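Side-chain contacts in hypothetical protein APE2540 (Aeropyrum pernix, PDB 1WDV), which probably hydrolyses mischarged aminoacyl-tRNA as a trans-editing deacylase, likely clearing alanine from tRNA(Pro) on behalf of prolyl-tRNA synthetase: residues G36-E39 against S40-V43; N67-S70 against M71-A75; R137-V140 against E141-A145. One frame throughout, in Å; residues are numbered along the deposited sequence.

Contact 1: residues G36-E39 against S40-V43; sequences GVSE and SEIV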
loop_
_atom_site.group_PDB
_atom_site.type_symbol
_atom_site.label_atom_id
_atom_site.label_comp_id
_atom_site.label_asym_id
_atom_site.label_seq_id
_atom_site.Cartn_x
_atom_site.Cartn_y
_atom_site.Cartn_z
ATOM N N GLY A 36 -10.150 3.728 -15.366
ATOM C CA GLY A 36 -10.051 3.023 -16.634
ATOM C C GLY A 36 -9.004 1.929 -16.671
ATOM O O GLY A 36 -8.461 1.601 -17.738
ATOM N N VAL A 37 -8.716 1.356 -15.504
ATOM C CA VAL A 37 -7.713 0.312 -15.415
ATOM C C VAL A 37 -8.327 -0.938 -14.840
ATOM O O VAL A 37 -9.538 -1.036 -14.776
ATOM C CB VAL A 37 -6.510 0.786 -14.568
ATOM C CG1 VAL A 37 -5.880 2.004 -15.263
ATOM C CG2 VAL A 37 -6.945 1.174 -13.131
ATOM N N SER A 38 -7.495 -1.901 -14.466
ATOM C CA SER A 38 -8.006 -3.155 -13.897
ATOM C C SER A 38 -7.836 -3.133 -12.406
ATOM O O SER A 38 -7.105 -2.301 -11.881
ATOM C CB SER A 38 -7.235 -4.351 -14.441
ATOM O OG SER A 38 -5.903 -4.336 -13.952
ATOM N N GLU A 39 -8.502 -4.053 -11.716
ATOM C CA GLU A 39 -8.362 -4.093 -10.270
ATOM C C GLU A 39 -6.936 -4.393 -9.843
ATOM O O GLU A 39 -6.495 -3.938 -8.779
ATOM C CB GLU A 39 -9.271 -5.156 -9.661
ATOM C CG GLU A 39 -10.724 -4.709 -9.615
ATOM C CD GLU A 39 -11.571 -5.618 -8.754
ATOM O OE1 GLU A 39 -10.999 -6.385 -7.950
ATOM O OE2 GLU A 39 -12.805 -5.564 -8.872
ATOM N N SER A 40 -6.215 -5.154 -10.661
ATOM C CA SER A 40 -4.839 -5.495 -10.323
ATOM C C SER A 40 -3.939 -4.262 -10.321
ATOM O O SER A 40 -2.841 -4.305 -9.767
ATOM C CB SER A 40 -4.276 -6.565 -11.279
ATOM O OG SER A 40 -4.016 -6.038 -12.574
ATOM N N GLU A 41 -4.402 -3.186 -10.939
ATOM C CA GLU A 41 -3.638 -1.929 -10.951
ATOM C C GLU A 41 -3.988 -0.985 -9.813
ATOM O O GLU A 41 -3.383 0.090 -9.689
ATOM C CB GLU A 41 -3.815 -1.209 -12.281
ATOM C CG GLU A 41 -3.151 -2.013 -13.386
ATOM C CD GLU A 41 -3.677 -1.664 -14.758
ATOM O OE1 GLU A 41 -3.049 -0.845 -15.463
ATOM O OE2 GLU A 41 -4.724 -2.227 -15.143
ATOM N N ILE A 42 -4.995 -1.347 -9.015
ATOM C CA ILE A 42 -5.379 -0.559 -7.833
ATOM C C ILE A 42 -4.747 -1.347 -6.677
ATOM O O ILE A 42 -5.216 -2.443 -6.330
ATOM C CB ILE A 42 -6.895 -0.540 -7.610
ATOM C CG1 ILE A 42 -7.607 -0.006 -8.855
ATOM C CG2 ILE A 42 -7.218 0.305 -6.372
ATOM C CD1 ILE A 42 -7.205 1.458 -9.311
ATOM N N VAL A 43 -3.711 -0.815 -6.057
ATOM C CA VAL A 43 -3.059 -1.593 -5.016
ATOM C C VAL A 43 -3.456 -1.166 -3.624
ATOM O O VAL A 43 -3.695 0.010 -3.372
ATOM C CB VAL A 43 -1.522 -1.524 -5.142
ATOM C CG1 VAL A 43 -1.092 -2.152 -6.452
ATOM C CG2 VAL A 43 -1.051 -0.061 -5.108
#

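Contact 2: residues N67-S70 against M71-A75; sequences NINS and MKELA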
loop_
_atom_site.group_PDB
_atom_site.type_symbol
_atom_site.label_atom_id
_atom_site.label_comp_id
_atom_site.label_asym_id
_atom_site.label_seq_id
_atom_site.Cartn_x
_atom_site.Cartn_y
_atom_site.Cartn_z
ATOM N N ASN A 67 -1.980 -13.351 1.791
ATOM C CA ASN A 67 -1.714 -14.748 2.115
ATOM C C ASN A 67 -1.046 -14.658 3.508
ATOM O O ASN A 67 0.156 -14.361 3.630
ATOM C CB ASN A 67 -0.751 -15.360 1.091
ATOM C CG ASN A 67 -0.525 -16.830 1.331
ATOM O OD1 ASN A 67 -0.437 -17.272 2.477
ATOM N ND2 ASN A 67 -0.421 -17.599 0.253
ATOM N N ILE A 68 -1.849 -14.877 4.547
ATOM C CA ILE A 68 -1.378 -14.784 5.928
ATOM C C ILE A 68 -0.184 -15.675 6.215
ATOM O O ILE A 68 0.793 -15.236 6.812
ATOM C CB ILE A 68 -2.507 -15.135 6.937
ATOM C CG1 ILE A 68 -3.639 -14.117 6.823
ATOM C CG2 ILE A 68 -1.954 -15.146 8.376
ATOM C CD1 ILE A 68 -3.268 -12.727 7.321
ATOM N N ASN A 69 -0.265 -16.918 5.769
ATOM C CA ASN A 69 0.813 -17.877 5.977
ATOM C C ASN A 69 2.115 -17.355 5.387
ATOM O O ASN A 69 3.175 -17.520 5.968
ATOM C CB ASN A 69 0.453 -19.206 5.325
ATOM C CG ASN A 69 1.509 -20.268 5.551
ATOM O OD1 ASN A 69 1.970 -20.909 4.604
ATOM N ND2 ASN A 69 1.889 -20.469 6.808
ATOM N N SER A 70 2.033 -16.735 4.217
ATOM C CA SER A 70 3.233 -16.186 3.608
ATOM C C SER A 70 3.855 -15.075 4.448
ATOM O O SER A 70 5.076 -14.987 4.537
ATOM C CB SER A 70 2.937 -15.690 2.183
ATOM O OG SER A 70 2.570 -16.789 1.367
HETATM N N MSE A 71 3.031 -14.232 5.073
HETATM C CA MSE A 71 3.547 -13.163 5.913
HETATM C C MSE A 71 4.124 -13.723 7.213
HETATM O O MSE A 71 5.062 -13.158 7.766
HETATM C CB MSE A 71 2.450 -12.128 6.229
HETATM C CG MSE A 71 2.298 -11.027 5.207
HETATM SE SE MSE A 71 3.919 -10.132 4.800
HETATM C CE MSE A 71 4.255 -9.264 6.502
ATOM N N LYS A 72 3.554 -14.836 7.698
ATOM C CA LYS A 72 4.041 -15.475 8.912
ATOM C C LYS A 72 5.450 -15.988 8.651
ATOM O O LYS A 72 6.332 -15.880 9.514
ATOM C CB LYS A 72 3.120 -16.628 9.321
ATOM C CG LYS A 72 3.630 -17.455 10.512
ATOM C CD LYS A 72 2.593 -18.524 10.868
ATOM C CE LYS A 72 3.153 -19.638 11.770
ATOM N NZ LYS A 72 3.277 -19.249 13.208
ATOM N N GLU A 73 5.660 -16.541 7.456
ATOM C CA GLU A 73 6.977 -17.044 7.068
ATOM C C GLU A 73 7.954 -15.878 6.901
ATOM O O GLU A 73 9.095 -15.926 7.371
ATOM C CB GLU A 73 6.881 -17.839 5.763
ATOM C CG GLU A 73 6.116 -19.151 5.911
ATOM C CD GLU A 73 5.798 -19.816 4.576
ATOM O OE1 GLU A 73 6.682 -19.828 3.687
ATOM O OE2 GLU A 73 4.668 -20.340 4.420
ATOM N N LEU A 74 7.508 -14.813 6.246
ATOM C CA LEU A 74 8.387 -13.659 6.045
ATOM C C LEU A 74 8.756 -13.020 7.384
ATOM O O LEU A 74 9.930 -12.716 7.649
ATOM C CB LEU A 74 7.690 -12.622 5.143
ATOM C CG LEU A 74 8.520 -11.414 4.677
ATOM C CD1 LEU A 74 9.833 -11.895 4.066
ATOM C CD2 LEU A 74 7.728 -10.624 3.638
ATOM N N ALA A 75 7.757 -12.829 8.239
ATOM C CA ALA A 75 7.971 -12.206 9.546
ATOM C C ALA A 75 8.749 -13.110 10.494
ATOM O O ALA A 75 9.492 -12.629 11.355
ATOM C CB ALA A 75 6.614 -11.830 10.184
#

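Contact 3: residues R137-V140 against E141-A145; sequences RELV and EATGA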
loop_
_atom_site.group_PDB
_atom_site.type_symbol
_atom_site.label_atom_id
_atom_site.label_comp_id
_atom_site.label_asym_id
_atom_site.label_seq_id
_atom_site.Cartn_x
_atom_site.Cartn_y
_atom_site.Cartn_z
ATOM N N ARG A 137 8.413 -0.628 -9.146
ATOM C CA ARG A 137 9.867 -0.741 -9.089
ATOM C C ARG A 137 10.525 0.460 -8.442
ATOM O O ARG A 137 11.481 0.296 -7.673
ATOM C CB ARG A 137 10.437 -0.933 -10.484
ATOM C CG ARG A 137 10.123 -2.304 -10.962
ATOM C CD ARG A 137 10.827 -2.598 -12.268
ATOM N NE ARG A 137 10.943 -4.033 -12.441
ATOM C CZ ARG A 137 10.939 -4.625 -13.622
ATOM N NH1 ARG A 137 10.823 -3.883 -14.725
ATOM N NH2 ARG A 137 11.057 -5.943 -13.696
ATOM N N GLU A 138 10.025 1.656 -8.740
ATOM C CA GLU A 138 10.604 2.865 -8.152
ATOM C C GLU A 138 10.353 2.865 -6.640
ATOM O O GLU A 138 11.197 3.311 -5.864
ATOM C CB GLU A 138 10.022 4.128 -8.795
ATOM C CG GLU A 138 10.449 4.293 -10.277
ATOM C CD GLU A 138 9.883 5.557 -10.931
ATOM O OE1 GLU A 138 9.109 6.300 -10.287
ATOM O OE2 GLU A 138 10.211 5.803 -12.114
ATOM N N LEU A 139 9.207 2.327 -6.228
ATOM C CA LEU A 139 8.891 2.275 -4.819
ATOM C C LEU A 139 9.899 1.360 -4.124
ATOM O O LEU A 139 10.454 1.692 -3.081
ATOM C CB LEU A 139 7.467 1.730 -4.621
ATOM C CG LEU A 139 7.131 1.412 -3.169
ATOM C CD1 LEU A 139 7.095 2.690 -2.377
ATOM C CD2 LEU A 139 5.762 0.677 -3.108
ATOM N N VAL A 140 10.127 0.201 -4.712
ATOM C CA VAL A 140 11.057 -0.741 -4.119
ATOM C C VAL A 140 12.447 -0.144 -4.040
ATOM O O VAL A 140 13.091 -0.195 -2.976
ATOM C CB VAL A 140 11.058 -2.064 -4.905
ATOM C CG1 VAL A 140 12.117 -3.021 -4.363
ATOM C CG2 VAL A 140 9.689 -2.732 -4.758
ATOM N N GLU A 141 12.911 0.459 -5.123
ATOM C CA GLU A 141 14.257 1.007 -5.111
ATOM C C GLU A 141 14.416 2.133 -4.091
ATOM O O GLU A 141 15.439 2.226 -3.402
ATOM C CB GLU A 141 14.654 1.496 -6.499
ATOM C CG GLU A 141 16.082 2.020 -6.539
ATOM C CD GLU A 141 16.606 2.186 -7.935
ATOM O OE1 GLU A 141 16.783 1.154 -8.634
ATOM O OE2 GLU A 141 16.848 3.343 -8.332
ATOM N N ALA A 142 13.405 2.980 -3.976
ATOM C CA ALA A 142 13.477 4.112 -3.056
ATOM C C ALA A 142 13.411 3.756 -1.582
ATOM O O ALA A 142 13.934 4.482 -0.737
ATOM C CB ALA A 142 12.373 5.100 -3.381
ATOM N N THR A 143 12.822 2.612 -1.271
ATOM C CA THR A 143 12.606 2.244 0.124
ATOM C C THR A 143 13.360 1.032 0.639
ATOM O O THR A 143 13.447 0.820 1.858
ATOM C CB THR A 143 11.123 1.946 0.344
ATOM O OG1 THR A 143 10.759 0.845 -0.502
ATOM C CG2 THR A 143 10.257 3.151 0.004
ATOM N N GLY A 144 13.887 0.232 -0.280
ATOM C CA GLY A 144 14.569 -0.992 0.114
ATOM C C GLY A 144 13.559 -2.042 0.521
ATOM O O GLY A 144 13.891 -3.049 1.165
ATOM N N ALA A 145 12.308 -1.829 0.119
ATOM C CA ALA A 145 11.241 -2.746 0.447
ATOM C C ALA A 145 11.549 -4.191 0.086
ATOM O O ALA A 145 12.228 -4.488 -0.910
ATOM C CB ALA A 145 9.963 -2.309 -0.256
#

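Contact 1: residues G36-E39 against S40-V43
S38 and E41 turn toward each other by their first torsions: OG of S38 stands between its own backbone N and carbonyl carbon (chi1 68°), while CG of E41 lies anti to the carbonyl carbon (chi1 -68°) and the chain then runs extended back to S38. E41 OE2 is gripped twice there. S38 OG donates to it at 2.7 Å, meeting the anti lone pair of OE2, the one facing away from the other carboxylate oxygen, and S38 N reaches OE2 at 2.9 Å from above the carboxylate plane. The carboxylate thus takes both the backbone N-H and the hydroxyl of S38 just ahead of the 3-10 turn and ties the two together. Backbone bonds close the turn itself, E41 N to S38 O at 3.0 Å and I42 N to E39 O at 3.0 Å. With an alanine here instead of E41, S38 N and OG would probably both lose this acceptor, and the hydroxyl would be freer to turn. The flank of the carboxylate also packs on V37, whose CB lies 3.5 Å from OE2, and V37 CG2 meets I42 CD1 at 3.8 Å with the two side chains roughly perpendicular. S40 OG comes within 2.9 Å of S38 OG and has a weak bond to R118. The turn links helix 28-35, which ends in a Schellman motif at G36, to strand 43-50: I42 rests on V28 and A32 of that helix, and both V37 and I42 touch Y122 of strand 121-124.

Contact 2: residues N67-S70 against M71-A75
M71, K72, E73 and L74 each send their backbone N to the carbonyl four residues earlier, from N67 O through S70 O, so the chain enters regular alpha-helix at once. N67 is the N-cap of this helix, 68-75. With CG anti to the backbone N (chi1 -176°), its amide reaches forward to the first turn, and OD1 accepts from S70 N at 3.1 Å. The donor stands well above the amide plane, 54° out of it. The same residue therefore holds the helix start twice, because its backbone O takes M71 N at 3.2 Å, this time in the carbonyl plane. Further along, side chains lean on the carbonyls of the preceding turn: K72 CB lies 3.5 Å from N69 O, and M71 CB 3.6 Å from I68 O. The M71 side chain, a selenomethionine bent at its second and third torsions, runs off the turn and touches Y56 and V58 of strand 55-61 and V79 of strand 79-81. That makes M71 the buried anchor by which the helix lies on the mixed sheet, while L74, one residue past E73, touches V146 and A148 of the strand at the sheet's edge. N69 and E73 are on the solvent side. E73 doubles back along the helix there, its extended chain starting with CG anti to the carbonyl carbon (chi1 -68°). Its aliphatic part lies over the backbone of the turn before, where CG comes to 3.4 Å from N69 O.

Contact 3: residues R137-V140 against E141-A145
L139 O takes a bond from the side chain of T143 as well as from its backbone: OG1 donates to it at 2.7 Å, while the T143 N bond to the same oxygen is weak. The hydroxyl gets there because T143 holds OG1 between its backbone N and carbonyl carbon (chi1 61°), which points it back along the helix to the carbonyl one turn earlier. OG1 works in two directions, since it also accepts from A145 N at 3.2 Å. That second bond makes an ST turn, and with it the threonine bridges the last turn of helix 136-143 to the chain leaving it. V140 O is shared as well. G144 N meets it at 2.8 Å nearly end-on to the carbonyl, and T143 N approaches it from high above the carbonyl plane at 3.3 Å, so the final turn mixes alpha-type and 3-10-type bonds. G144 then leaves helical geometry with positive phi (75°) and the chain swings toward strand 146-148. The methyl of T143 takes the apolar side of the bridge: CG2 lies 4.0 Å from L139 CD1, and both residues pack on L109 of strand 108-112, with L139 reaching V111 and W16 too. Earlier in the helix the bonds are regular, E141 N to R137 O and A142 N to E138 O, and A142 CB sits 3.3 Å from that same E138 O. E138 keeps its polar end for W16, whose NE1 donates to OE1. Past the turn the chain brings A145 O to 3.8 Å from V140 CG1.

How the contacts relate
Going from the N terminus, contact 1 comes first and closes the short loop between helix 28-35 and strand 43-50. After strands 43-50 and 55-61 the chain reaches contact 2, which opens helix 68-75 at its N-cap, ahead of strand 79-81. Contact 3 comes near the C terminus, ending helix 136-143 and delivering the chain to strand 146-148. The three run in series; none nests in or crosses another, and none touches another, with centres 20 to 24 Å apart. The mixed sheet connects them: contact 1 feeds strand 43-50, helix 68-75 packs on strands 55-61, 79-81 and 146-148, and L139, T143 and A145 of contact 3 lie against strand 108-112.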